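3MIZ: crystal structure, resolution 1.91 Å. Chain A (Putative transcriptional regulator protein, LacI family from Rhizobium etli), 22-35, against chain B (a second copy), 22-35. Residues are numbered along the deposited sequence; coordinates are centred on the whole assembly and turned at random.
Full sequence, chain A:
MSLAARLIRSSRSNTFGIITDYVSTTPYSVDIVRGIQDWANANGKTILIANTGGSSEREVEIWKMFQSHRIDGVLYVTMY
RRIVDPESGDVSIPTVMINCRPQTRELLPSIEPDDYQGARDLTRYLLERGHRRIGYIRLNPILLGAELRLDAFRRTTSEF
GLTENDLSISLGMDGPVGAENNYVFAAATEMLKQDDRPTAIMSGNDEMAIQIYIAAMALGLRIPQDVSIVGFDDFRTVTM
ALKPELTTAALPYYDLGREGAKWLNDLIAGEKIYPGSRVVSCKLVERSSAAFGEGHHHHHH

Chain A (22-35) YVSTTPYSVDIVRG
Chain B 22-35: YVSTTPYSVDIVRG

Homodimers often meet across a two-fold axis through apolar side chains packed at the axis itself, where each residue must be compatible with its own symmetry mate. The 22-35 stretches of this putative LacI-family regulator are a compact example. An exact two-fold relates chains A and B, so every contact has a symmetry mate, except the self-paired Pro A27 CB to Pro B27 CB contact on the axis, and no hydrogen bond or salt bridge crosses between the stretches. Shape and burial do the work, covering 548 Å² in total.

Each stretch begins as a loop. Tyr A22 (phi/psi -113/38), Val A23 (-63/-30), Ser A24 (-75/-12) and Thr A25 (-127/-3) form a turn, in which Thr A25 N donates to Tyr A22 O at 3.1 Å and Thr A26 N makes a weak bond to the same Tyr A22 O at 2.7 Å. Thr A26 is extended (-135/95); Pro A27 (-100/27), Tyr A28 (-104/16) and Ser A29 (-135/9) then lead into a helix that continues beyond Gly A35, with Arg A34 N bonded to Val A30 O at 2.8 Å. The register runs in opposite senses: Pro A27 CA lies 5.0 Å from Pro B27 CA, while Ser A24 CA lies 4.7 Å from Arg B34 CA, and the reciprocal pair matches it.

Proline suits the axis because its side chain is short, apolar and closed into a ring. With C-gamma exo pucker and CA-to-CB directed toward the partner, Pro A27 brings its CB to 3.2 Å from Pro B27 CB; Pro A27 O is closer still, 3.0 Å from Pro B27 CB. These are tight approaches. Pro A27 CG also meets Val B30 CG2 at 3.2 Å, so the two prolines and two valines make a continuous apolar cluster. Val A30 points toward the other chain in the m rotamer (chi1 -60°), which sets CG2 against Pro B27 CG and leaves Val A30 CG2 3.8 Å from Ser B24 O. Val A33, t at -175°, also points toward the partner but stays more distant.

Small size matters at Ser A24, the most extensively covered residue of its stretch. In the p rotamer at 70°, it lies sideways to the partner, and its short side chain lets Ser A24 CB and Arg B34 CB approach to 3.8 Å; Ser A24 O sits 3.5 Å from that same Arg B34 CB. The price is that Ser A24 O is buried without any hydrogen-bonding partner.

Arg A34 contributes its aliphatic base rather than its charge. The backbone sets its CB against Ser B24, and the extended chain, with chi1 to chi3 all t (175°, -165°, 160°) and chi4 at -153°, carries the guanidinium away from the partner. Arg A34 NH1 forms a salt bridge with Asp A31 OD2 at 3.3 Å, within its own helix, including a weak hydrogen bond. Asp A31 adopts an off-rotamer chi1 of -113° with chi2 45°. Thr A26 and Ser A29, both m, point away from the partner, and Ser A29 OG is satisfied elsewhere in the structure.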

# COMPACT_ATOMS: atom_id res chain seq x y z
N TYR A 22 10.98 -5.97 3.97
CA TYR A 22 9.67 -6.50 3.60
C TYR A 22 8.81 -5.68 2.66
O TYR A 22 7.59 -5.64 2.81
CB TYR A 22 8.88 -6.79 4.87
CG TYR A 22 9.66 -7.62 5.87
CD1 TYR A 22 9.88 -8.98 5.65
CD2 TYR A 22 10.19 -7.04 7.01
CE1 TYR A 22 10.61 -9.74 6.55
CE2 TYR A 22 10.93 -7.79 7.92
CZ TYR A 22 11.14 -9.14 7.68
OH TYR A 22 11.88 -9.88 8.57
N VAL A 23 9.43 -5.04 1.68
CA VAL A 23 8.69 -4.20 0.74
C VAL A 23 7.66 -4.95 -0.10
O VAL A 23 6.63 -4.39 -0.48
CB VAL A 23 9.67 -3.44 -0.21
CG1 VAL A 23 10.25 -4.39 -1.24
CG2 VAL A 23 8.96 -2.28 -0.87
N SER A 24 7.92 -6.23 -0.39
CA SER A 24 6.98 -7.01 -1.21
C SER A 24 5.73 -7.41 -0.44
O SER A 24 4.76 -7.87 -1.03
CB SER A 24 7.67 -8.26 -1.76
OG SER A 24 7.93 -9.21 -0.74
N THR A 25 5.76 -7.24 0.88
CA THR A 25 4.62 -7.59 1.72
C THR A 25 4.19 -6.42 2.60
O THR A 25 3.20 -6.51 3.33
CB THR A 25 4.93 -8.81 2.61
OG1 THR A 25 3.80 -9.09 3.44
CG2 THR A 25 6.15 -8.53 3.48
N THR A 26 4.94 -5.32 2.53
CA THR A 26 4.65 -4.11 3.31
C THR A 26 4.78 -2.89 2.40
O THR A 26 5.87 -2.36 2.20
CB THR A 26 5.64 -3.95 4.50
OG1 THR A 26 5.48 -5.04 5.41
CG2 THR A 26 5.39 -2.64 5.24
N PRO A 27 3.66 -2.42 1.82
CA PRO A 27 3.68 -1.26 0.92
C PRO A 27 3.23 0.05 1.59
O PRO A 27 2.73 0.96 0.91
CB PRO A 27 2.71 -1.66 -0.20
CG PRO A 27 2.30 -3.09 0.11
CD PRO A 27 2.44 -3.20 1.59
N TYR A 28 3.41 0.15 2.90
CA TYR A 28 3.01 1.36 3.62
C TYR A 28 4.22 2.20 3.98
O TYR A 28 4.15 3.09 4.82
CB TYR A 28 2.28 0.98 4.91
CG TYR A 28 1.48 -0.29 4.84
CD1 TYR A 28 0.54 -0.49 3.83
CD2 TYR A 28 1.65 -1.30 5.78
CE1 TYR A 28 -0.21 -1.67 3.76
CE2 TYR A 28 0.91 -2.48 5.73
CZ TYR A 28 -0.02 -2.65 4.72
OH TYR A 28 -0.76 -3.81 4.67
N SER A 29 5.35 1.92 3.33
CA SER A 29 6.56 2.66 3.63
C SER A 29 7.28 3.08 2.36
O SER A 29 8.41 3.57 2.41
CB SER A 29 7.47 1.79 4.49
OG SER A 29 6.72 1.24 5.55
N VAL A 30 6.61 2.88 1.23
CA VAL A 30 7.15 3.23 -0.07
C VAL A 30 7.47 4.71 -0.13
O VAL A 30 8.29 5.13 -0.95
CB VAL A 30 6.16 2.90 -1.20
CG1 VAL A 30 5.86 1.41 -1.20
CG2 VAL A 30 4.89 3.71 -1.04
N ASP A 31 6.83 5.51 0.73
CA ASP A 31 7.09 6.94 0.74
C ASP A 31 8.56 7.24 1.03
O ASP A 31 9.08 8.28 0.63
CB ASP A 31 6.20 7.64 1.77
CG ASP A 31 5.18 8.55 1.12
OD1 ASP A 31 4.56 8.13 0.13
OD2 ASP A 31 5.01 9.69 1.61
N ILE A 32 9.24 6.34 1.74
CA ILE A 32 10.65 6.57 2.01
C ILE A 32 11.34 6.48 0.66
O ILE A 32 12.19 7.31 0.32
CB ILE A 32 11.26 5.49 2.94
CG1 ILE A 32 10.65 5.61 4.33
CG2 ILE A 32 12.79 5.69 3.03
CD1 ILE A 32 11.06 4.48 5.27
N VAL A 33 10.98 5.47 -0.11
CA VAL A 33 11.56 5.28 -1.43
C VAL A 33 11.24 6.49 -2.29
O VAL A 33 12.09 6.99 -3.02
CB VAL A 33 11.03 3.99 -2.08
CG1 VAL A 33 11.74 3.74 -3.40
CG2 VAL A 33 11.24 2.82 -1.13
N ARG A 34 10.00 6.97 -2.18
CA ARG A 34 9.57 8.14 -2.93
C ARG A 34 10.47 9.33 -2.59
O ARG A 34 10.87 10.09 -3.47
CB ARG A 34 8.11 8.48 -2.56
CG ARG A 34 7.58 9.75 -3.20
CD ARG A 34 6.29 10.20 -2.51
NE ARG A 34 6.02 11.61 -2.77
CZ ARG A 34 5.33 12.40 -1.97
NH1 ARG A 34 4.82 11.92 -0.83
NH2 ARG A 34 5.15 13.67 -2.29
N GLY A 35 10.79 9.48 -1.31
CA GLY A 35 11.65 10.57 -0.88
C GLY A 35 13.06 10.38 -1.40
O GLY A 35 13.69 11.33 -1.86
N TYR B 22 5.39 3.55 -11.41
CA TYR B 22 4.97 4.34 -10.26
C TYR B 22 4.92 3.65 -8.91
O TYR B 22 4.04 3.93 -8.10
CB TYR B 22 3.60 4.95 -10.55
CG TYR B 22 3.55 5.67 -11.88
CD1 TYR B 22 4.17 6.90 -12.05
CD2 TYR B 22 2.89 5.11 -12.97
CE1 TYR B 22 4.15 7.56 -13.27
CE2 TYR B 22 2.86 5.75 -14.20
CZ TYR B 22 3.50 6.98 -14.34
OH TYR B 22 3.48 7.61 -15.56
N VAL B 23 5.89 2.77 -8.65
CA VAL B 23 5.92 2.04 -7.39
C VAL B 23 6.08 2.92 -6.15
O VAL B 23 5.57 2.58 -5.07
CB VAL B 23 7.05 0.97 -7.40
CG1 VAL B 23 8.40 1.63 -7.25
CG2 VAL B 23 6.82 -0.06 -6.31
N SER B 24 6.75 4.06 -6.29
CA SER B 24 6.96 4.95 -5.14
C SER B 24 5.71 5.72 -4.76
O SER B 24 5.64 6.34 -3.70
CB SER B 24 8.10 5.93 -5.41
OG SER B 24 7.73 6.89 -6.39
N THR B 25 4.71 5.70 -5.64
CA THR B 25 3.45 6.40 -5.39
C THR B 25 2.25 5.47 -5.53
O THR B 25 1.11 5.88 -5.29
CB THR B 25 3.28 7.59 -6.35
OG1 THR B 25 2.02 8.23 -6.09
CG2 THR B 25 3.34 7.13 -7.80
N THR B 26 2.50 4.22 -5.92
CA THR B 26 1.46 3.21 -6.09
C THR B 26 1.92 1.90 -5.45
O THR B 26 2.63 1.11 -6.07
CB THR B 26 1.16 2.94 -7.59
OG1 THR B 26 0.64 4.13 -8.20
CG2 THR B 26 0.14 1.82 -7.75
N PRO B 27 1.53 1.65 -4.18
CA PRO B 27 1.93 0.43 -3.47
C PRO B 27 0.84 -0.65 -3.44
O PRO B 27 0.81 -1.48 -2.53
CB PRO B 27 2.25 0.92 -2.06
CG PRO B 27 2.11 2.44 -2.12
CD PRO B 27 1.12 2.67 -3.21
N TYR B 28 -0.05 -0.65 -4.43
CA TYR B 28 -1.12 -1.64 -4.48
C TYR B 28 -0.82 -2.70 -5.52
O TYR B 28 -1.71 -3.45 -5.93
CB TYR B 28 -2.45 -0.96 -4.84
CG TYR B 28 -2.58 0.46 -4.33
CD1 TYR B 28 -2.38 0.77 -2.99
CD2 TYR B 28 -2.93 1.49 -5.20
CE1 TYR B 28 -2.52 2.07 -2.52
CE2 TYR B 28 -3.08 2.80 -4.74
CZ TYR B 28 -2.87 3.08 -3.40
OH TYR B 28 -3.02 4.37 -2.95
N SER B 29 0.43 -2.77 -5.96
CA SER B 29 0.79 -3.74 -6.97
C SER B 29 2.08 -4.46 -6.62
O SER B 29 2.63 -5.20 -7.43
CB SER B 29 0.93 -3.03 -8.31
OG SER B 29 -0.19 -2.21 -8.52
N VAL B 30 2.54 -4.23 -5.39
CA VAL B 30 3.76 -4.84 -4.90
C VAL B 30 3.65 -6.36 -4.93
O VAL B 30 4.67 -7.05 -4.95
CB VAL B 30 4.06 -4.41 -3.45
CG1 VAL B 30 4.22 -2.90 -3.39
CG2 VAL B 30 2.94 -4.86 -2.52
N ASP B 31 2.42 -6.87 -4.94
CA ASP B 31 2.23 -8.32 -4.99
C ASP B 31 2.86 -8.93 -6.23
O ASP B 31 3.24 -10.10 -6.24
CB ASP B 31 0.74 -8.67 -4.93
CG ASP B 31 0.36 -9.37 -3.65
OD1 ASP B 31 0.81 -8.93 -2.57
OD2 ASP B 31 -0.38 -10.37 -3.71
N ILE B 32 2.98 -8.14 -7.30
CA ILE B 32 3.62 -8.68 -8.51
C ILE B 32 5.07 -8.91 -8.13
O ILE B 32 5.65 -9.95 -8.44
CB ILE B 32 3.57 -7.68 -9.68
CG1 ILE B 32 2.12 -7.50 -10.14
CG2 ILE B 32 4.41 -8.23 -10.85
CD1 ILE B 32 1.96 -6.40 -11.19
N VAL B 33 5.65 -7.93 -7.46
CA VAL B 33 7.04 -8.03 -7.04
C VAL B 33 7.18 -9.21 -6.09
O VAL B 33 8.14 -9.98 -6.19
CB VAL B 33 7.50 -6.73 -6.35
CG1 VAL B 33 8.98 -6.80 -6.03
CG2 VAL B 33 7.21 -5.55 -7.26
N ARG B 34 6.21 -9.37 -5.20
CA ARG B 34 6.21 -10.48 -4.25
C ARG B 34 6.24 -11.80 -5.01
O ARG B 34 6.96 -12.73 -4.64
CB ARG B 34 4.95 -10.41 -3.38
CG ARG B 34 4.78 -11.58 -2.43
CD ARG B 34 3.36 -11.62 -1.88
NE ARG B 34 3.04 -12.95 -1.35
CZ ARG B 34 1.82 -13.46 -1.29
NH1 ARG B 34 0.77 -12.75 -1.71
NH2 ARG B 34 1.63 -14.68 -0.80
N GLY B 35 5.46 -11.88 -6.08
CA GLY B 35 5.41 -13.09 -6.88
C GLY B 35 6.73 -13.31 -7.61
O GLY B 35 7.24 -14.43 -7.67